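Local coordinates for lysin (Enterococcus phage IMEEF1, PDB 6IST), which binds calcium and is probably a phage endolysin whose CHAP-type, cysteine-peptidase-like domain cuts the peptidoglycan of its enterococcal host, at residues C[7-21]-C[30-42]. Sequence-based numbering, arbitrary orientation.
Sequences VLSYVNGLVGKGVDA and MDLTVDVMQRFFG. With CA (calcium ion), chain E.
Asp31 OD2 is gripped twice: it binds the calcium ion at 2.5 Å and accepts a hydrogen bond from Gln28 N. Across the contact, OD1 of Asp31 accepts a hydrogen bond from Ala21 N at 2.8 Å, from above the carboxylate plane. Asp20 OD1 binds the same calcium at 2.4 Å and also takes the amide of Gly23. Asp22, Trp24 and Gly26 complete the site. The calcium thus ties loop 18-21 to the start of helix 29-41.

Further along, Tyr10 fits as a knob among Asp35, Val36, Arg39 and Phe40. Tyr10 OH donates a very short hydrogen bond of 2.5 Å to Asp35 OD2, which lies in the ring plane. The Tyr10 side chain reaches out with CG anti to the backbone N (chi1 179°), crossing that of Asp35 at about a right angle. Arg39 NH2 bridges to Asp35 OD1 at 2.9 Å on the syn side. The tyrosine and the arginine together probably stabilise the negative charge of Asp35.

Val7 CG2 sits over one face of the Phe40 ring, 3.7 Å from its centroid, while Tyr10 CB lies at the ring edge. Val36 meets Val7 and Val11 through its two methyls. Leu14 CD1 and Leu32 CD1 press tightly together at 3.4 Å. Val19 CG2 packs on Asp35 CB and Leu32.

The axes of segments 7-13 and 30-41 run roughly antiparallel, at 146°. Val11 and Leu32 both rest on Val107 of strand 103-108, and Thr33 and Met37 pack on Val77 of strand 77-80, placing the pair against the six-stranded antiparallel sheet of the CHAP domain.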
loop_
_atom_site.group_PDB
_atom_site.type_symbol
_atom_site.label_atom_id
_atom_site.label_comp_id
_atom_site.label_asym_id
_atom_site.label_seq_id
_atom_site.Cartn_x
_atom_site.Cartn_y
_atom_site.Cartn_z
ATOM N N VAL C 7 10.226 -6.656 19.126
ATOM C CA VAL C 7 9.173 -7.651 19.180
ATOM C C VAL C 7 9.125 -8.393 20.509
ATOM O O VAL C 7 8.112 -8.505 21.094
ATOM C CB VAL C 7 9.299 -8.648 18.045
ATOM C CG1 VAL C 7 8.315 -9.761 18.204
ATOM C CG2 VAL C 7 9.013 -7.903 16.765
ATOM N N LEU C 8 10.257 -8.817 21.000
ATOM C CA LEU C 8 10.228 -9.566 22.228
ATOM C C LEU C 8 9.816 -8.743 23.432
ATOM O O LEU C 8 9.130 -9.237 24.314
ATOM C CB LEU C 8 11.596 -10.204 22.513
ATOM C CG LEU C 8 12.094 -11.199 21.444
ATOM C CD1 LEU C 8 13.511 -11.642 21.725
ATOM C CD2 LEU C 8 11.119 -12.362 21.392
ATOM N N SER C 9 10.247 -7.496 23.477
ATOM C CA SER C 9 9.753 -6.594 24.531
ATOM C C SER C 9 8.225 -6.480 24.507
ATOM O O SER C 9 7.557 -6.641 25.497
ATOM C CB SER C 9 10.402 -5.245 24.385
ATOM O OG SER C 9 9.908 -4.427 25.404
ATOM N N TYR C 10 7.684 -6.244 23.334
ATOM C CA TYR C 10 6.249 -6.102 23.168
ATOM C C TYR C 10 5.502 -7.385 23.556
ATOM O O TYR C 10 4.562 -7.362 24.364
ATOM C CB TYR C 10 5.918 -5.696 21.719
ATOM C CG TYR C 10 4.444 -5.572 21.501
ATOM C CD1 TYR C 10 3.734 -4.486 21.973
ATOM C CD2 TYR C 10 3.763 -6.569 20.862
ATOM C CE1 TYR C 10 2.341 -4.392 21.806
ATOM C CE2 TYR C 10 2.381 -6.493 20.668
ATOM C CZ TYR C 10 1.674 -5.423 21.154
ATOM O OH TYR C 10 0.291 -5.412 20.949
ATOM N N VAL C 11 5.946 -8.505 23.008
ATOM C CA VAL C 11 5.333 -9.813 23.325
ATOM C C VAL C 11 5.406 -10.161 24.812
ATOM O O VAL C 11 4.376 -10.474 25.416
ATOM C CB VAL C 11 5.910 -10.919 22.451
ATOM C CG1 VAL C 11 5.358 -12.270 22.835
ATOM C CG2 VAL C 11 5.491 -10.625 21.020
ATOM N N ASN C 12 6.584 -10.052 25.409
ATOM C CA ASN C 12 6.684 -10.305 26.834
ATOM C C ASN C 12 5.793 -9.348 27.690
ATOM O O ASN C 12 5.248 -9.766 28.718
ATOM C CB ASN C 12 8.125 -10.287 27.264
ATOM C CG ASN C 12 8.858 -11.569 26.890
ATOM O OD1 ASN C 12 8.373 -12.674 27.170
ATOM N ND2 ASN C 12 10.049 -11.432 26.291
ATOM N N GLY C 13 5.654 -8.104 27.240
ATOM C CA GLY C 13 4.747 -7.090 27.807
ATOM C C GLY C 13 3.283 -7.469 27.736
ATOM O O GLY C 13 2.485 -7.008 28.507
ATOM N N LEU C 14 2.899 -8.307 26.789
ATOM C CA LEU C 14 1.513 -8.713 26.733
ATOM C C LEU C 14 1.146 -9.776 27.716
ATOM O O LEU C 14 -0.026 -10.094 27.845
ATOM C CB LEU C 14 1.192 -9.293 25.385
ATOM C CG LEU C 14 1.212 -8.262 24.281
ATOM C CD1 LEU C 14 1.013 -9.005 22.955
ATOM C CD2 LEU C 14 0.135 -7.196 24.518
ATOM N N VAL C 15 2.116 -10.426 28.319
ATOM C CA VAL C 15 1.799 -11.534 29.209
ATOM C C VAL C 15 0.833 -11.117 30.329
ATOM O O VAL C 15 1.066 -10.130 31.034
ATOM C CB VAL C 15 3.093 -12.190 29.717
ATOM C CG1 VAL C 15 2.767 -13.186 30.823
ATOM C CG2 VAL C 15 3.835 -12.881 28.556
ATOM N N GLY C 16 -0.280 -11.830 30.470
ATOM C CA GLY C 16 -1.266 -11.490 31.465
ATOM C C GLY C 16 -2.406 -10.640 30.943
ATOM O O GLY C 16 -3.413 -10.530 31.591
ATOM N N LYS C 17 -2.281 -10.128 29.729
ATOM C CA LYS C 17 -3.323 -9.361 29.049
ATOM C C LYS C 17 -3.695 -10.138 27.785
ATOM O O LYS C 17 -3.095 -11.137 27.455
ATOM C CB LYS C 17 -2.785 -8.005 28.611
ATOM C CG LYS C 17 -2.179 -7.142 29.709
ATOM C CD LYS C 17 -1.039 -6.319 29.124
ATOM C CE LYS C 17 -0.288 -5.539 30.196
ATOM N NZ LYS C 17 0.822 -4.796 29.533
ATOM N N GLY C 18 -4.607 -9.601 27.009
ATOM C CA GLY C 18 -4.980 -10.270 25.758
ATOM C C GLY C 18 -5.259 -9.239 24.714
ATOM O O GLY C 18 -5.631 -8.120 25.054
ATOM N N VAL C 19 -5.051 -9.602 23.458
ATOM C CA VAL C 19 -5.393 -8.769 22.347
ATOM C C VAL C 19 -6.390 -9.453 21.484
ATOM O O VAL C 19 -6.336 -10.655 21.323
ATOM C CB VAL C 19 -4.193 -8.314 21.520
ATOM C CG1 VAL C 19 -3.465 -7.239 22.322
ATOM C CG2 VAL C 19 -3.265 -9.425 21.124
ATOM N N ASP C 20 -7.342 -8.663 20.959
ATOM C CA ASP C 20 -8.403 -9.159 20.090
ATOM C C ASP C 20 -8.235 -8.394 18.786
ATOM O O ASP C 20 -8.545 -7.230 18.740
ATOM C CB ASP C 20 -9.811 -8.875 20.690
ATOM C CG ASP C 20 -10.971 -9.433 19.815
ATOM O OD1 ASP C 20 -10.698 -10.064 18.746
ATOM O OD2 ASP C 20 -12.160 -9.267 20.190
ATOM N N ALA C 21 -7.742 -9.047 17.748
ATOM C CA ALA C 21 -7.423 -8.372 16.487
ATOM C C ALA C 21 -8.581 -8.328 15.527
ATOM O O ALA C 21 -8.608 -7.490 14.649
ATOM C CB ALA C 21 -6.231 -9.036 15.811
ATOM N N MET C 30 -4.723 -16.969 17.230
ATOM C CA MET C 30 -4.336 -16.217 16.032
ATOM C C MET C 30 -4.330 -14.695 16.244
ATOM O O MET C 30 -3.569 -13.970 15.578
ATOM C CB MET C 30 -5.243 -16.676 14.856
ATOM C CG MET C 30 -4.789 -16.435 13.413
ATOM S SD MET C 30 -3.083 -16.712 12.907
ATOM C CE MET C 30 -3.252 -16.656 11.076
ATOM N N ASP C 31 -5.206 -14.172 17.126
ATOM C CA ASP C 31 -5.216 -12.788 17.469
ATOM C C ASP C 31 -3.847 -12.255 17.873
ATOM O O ASP C 31 -3.528 -11.157 17.521
ATOM C CB ASP C 31 -6.220 -12.462 18.563
ATOM C CG ASP C 31 -7.656 -12.549 18.074
ATOM O OD1 ASP C 31 -8.049 -11.771 17.179
ATOM O OD2 ASP C 31 -8.397 -13.389 18.601
ATOM N N LEU C 32 -3.081 -13.022 18.656
ATOM C CA LEU C 32 -1.780 -12.548 19.067
ATOM C C LEU C 32 -0.823 -12.447 17.899
ATOM O O LEU C 32 -0.157 -11.419 17.697
ATOM C CB LEU C 32 -1.157 -13.529 20.081
ATOM C CG LEU C 32 0.246 -13.135 20.557
ATOM C CD1 LEU C 32 0.153 -11.741 21.120
ATOM C CD2 LEU C 32 0.694 -14.095 21.633
ATOM N N THR C 33 -0.775 -13.514 17.100
ATOM C CA THR C 33 0.131 -13.566 15.958
ATOM C C THR C 33 -0.242 -12.466 15.006
ATOM O O THR C 33 0.615 -11.789 14.457
ATOM C CB THR C 33 0.049 -14.973 15.288
ATOM O OG1 THR C 33 0.771 -15.911 16.148
ATOM C CG2 THR C 33 0.677 -15.008 13.892
ATOM N N VAL C 34 -1.527 -12.280 14.786
ATOM C CA VAL C 34 -1.938 -11.238 13.836
ATOM C C VAL C 34 -1.603 -9.832 14.371
ATOM O O VAL C 34 -1.085 -9.031 13.640
ATOM C CB VAL C 34 -3.439 -11.293 13.511
ATOM C CG1 VAL C 34 -3.896 -10.011 12.831
ATOM C CG2 VAL C 34 -3.708 -12.554 12.723
ATOM N N ASP C 35 -1.745 -9.624 15.668
ATOM C CA ASP C 35 -1.467 -8.334 16.227
ATOM C C ASP C 35 -0.001 -8.030 16.017
ATOM O O ASP C 35 0.393 -6.920 15.631
ATOM C CB ASP C 35 -1.839 -8.316 17.684
ATOM C CG ASP C 35 -1.555 -6.956 18.365
ATOM O OD1 ASP C 35 -2.174 -5.921 18.014
ATOM O OD2 ASP C 35 -0.683 -6.936 19.261
ATOM N N VAL C 36 0.837 -8.929 16.490
ATOM C CA VAL C 36 2.272 -8.706 16.358
ATOM C C VAL C 36 2.757 -8.540 14.920
ATOM O O VAL C 36 3.545 -7.624 14.591
ATOM C CB VAL C 36 3.050 -9.809 17.050
ATOM C CG1 VAL C 36 4.547 -9.614 16.886
ATOM C CG2 VAL C 36 2.627 -9.915 18.483
ATOM N N MET C 37 2.311 -9.399 14.016
ATOM C CA MET C 37 2.727 -9.275 12.679
ATOM C C MET C 37 2.215 -7.922 12.053
ATOM O O MET C 37 2.974 -7.291 11.293
ATOM C CB MET C 37 2.245 -10.454 11.844
ATOM C CG MET C 37 3.025 -11.801 11.942
ATOM S SD MET C 37 4.798 -11.768 11.821
ATOM C CE MET C 37 5.251 -11.634 13.583
ATOM N N GLN C 38 0.980 -7.520 12.313
ATOM C CA GLN C 38 0.459 -6.251 11.805
ATOM C C GLN C 38 1.251 -5.033 12.346
ATOM O O GLN C 38 1.694 -4.233 11.600
ATOM C CB GLN C 38 -0.986 -6.064 12.157
ATOM C CG GLN C 38 -1.954 -6.837 11.341
ATOM C CD GLN C 38 -3.403 -6.372 11.595
ATOM O OE1 GLN C 38 -4.155 -6.090 10.662
ATOM N NE2 GLN C 38 -3.757 -6.216 12.870
ATOM N N ARG C 39 1.495 -4.974 13.647
ATOM C CA ARG C 39 2.194 -3.817 14.218
ATOM C C ARG C 39 3.623 -3.719 13.762
ATOM O O ARG C 39 4.133 -2.616 13.560
ATOM C CB ARG C 39 2.337 -3.972 15.717
ATOM C CG ARG C 39 1.154 -3.587 16.460
ATOM C CD ARG C 39 1.444 -3.699 17.964
ATOM N NE ARG C 39 0.118 -3.867 18.480
ATOM C CZ ARG C 39 -0.765 -2.894 18.651
ATOM N NH1 ARG C 39 -0.446 -1.602 18.484
ATOM N NH2 ARG C 39 -1.965 -3.229 19.072
ATOM N N PHE C 40 4.326 -4.850 13.687
ATOM C CA PHE C 40 5.734 -4.789 13.379
ATOM C C PHE C 40 6.115 -4.919 11.922
ATOM O O PHE C 40 7.109 -4.304 11.468
ATOM C CB PHE C 40 6.486 -5.792 14.188
ATOM C CG PHE C 40 6.595 -5.401 15.643
ATOM C CD1 PHE C 40 7.654 -4.609 16.084
ATOM C CD2 PHE C 40 5.674 -5.822 16.511
ATOM C CE1 PHE C 40 7.697 -4.185 17.395
ATOM C CE2 PHE C 40 5.679 -5.414 17.812
ATOM C CZ PHE C 40 6.698 -4.599 18.259
ATOM N N PHE C 41 5.387 -5.719 11.194
ATOM C CA PHE C 41 5.716 -5.981 9.794
ATOM C C PHE C 41 4.681 -5.511 8.777
ATOM O O PHE C 41 4.894 -5.678 7.605
ATOM C CB PHE C 41 5.929 -7.463 9.628
ATOM C CG PHE C 41 7.136 -7.941 10.329
ATOM C CD1 PHE C 41 8.355 -7.722 9.774
ATOM C CD2 PHE C 41 7.049 -8.575 11.563
ATOM C CE1 PHE C 41 9.487 -8.191 10.411
ATOM C CE2 PHE C 41 8.177 -8.975 12.226
ATOM C CZ PHE C 41 9.388 -8.728 11.668
ATOM N N GLY C 42 3.572 -4.985 9.234
ATOM C CA GLY C 42 2.517 -4.499 8.328
ATOM C C GLY C 42 1.888 -5.676 7.579
ATOM O O GLY C 42 1.275 -5.470 6.524
HETATM CA CA CA E . -10.678 -12.403 18.467
HETATM O O HOH W 1 -6.465 -5.643 14.279
#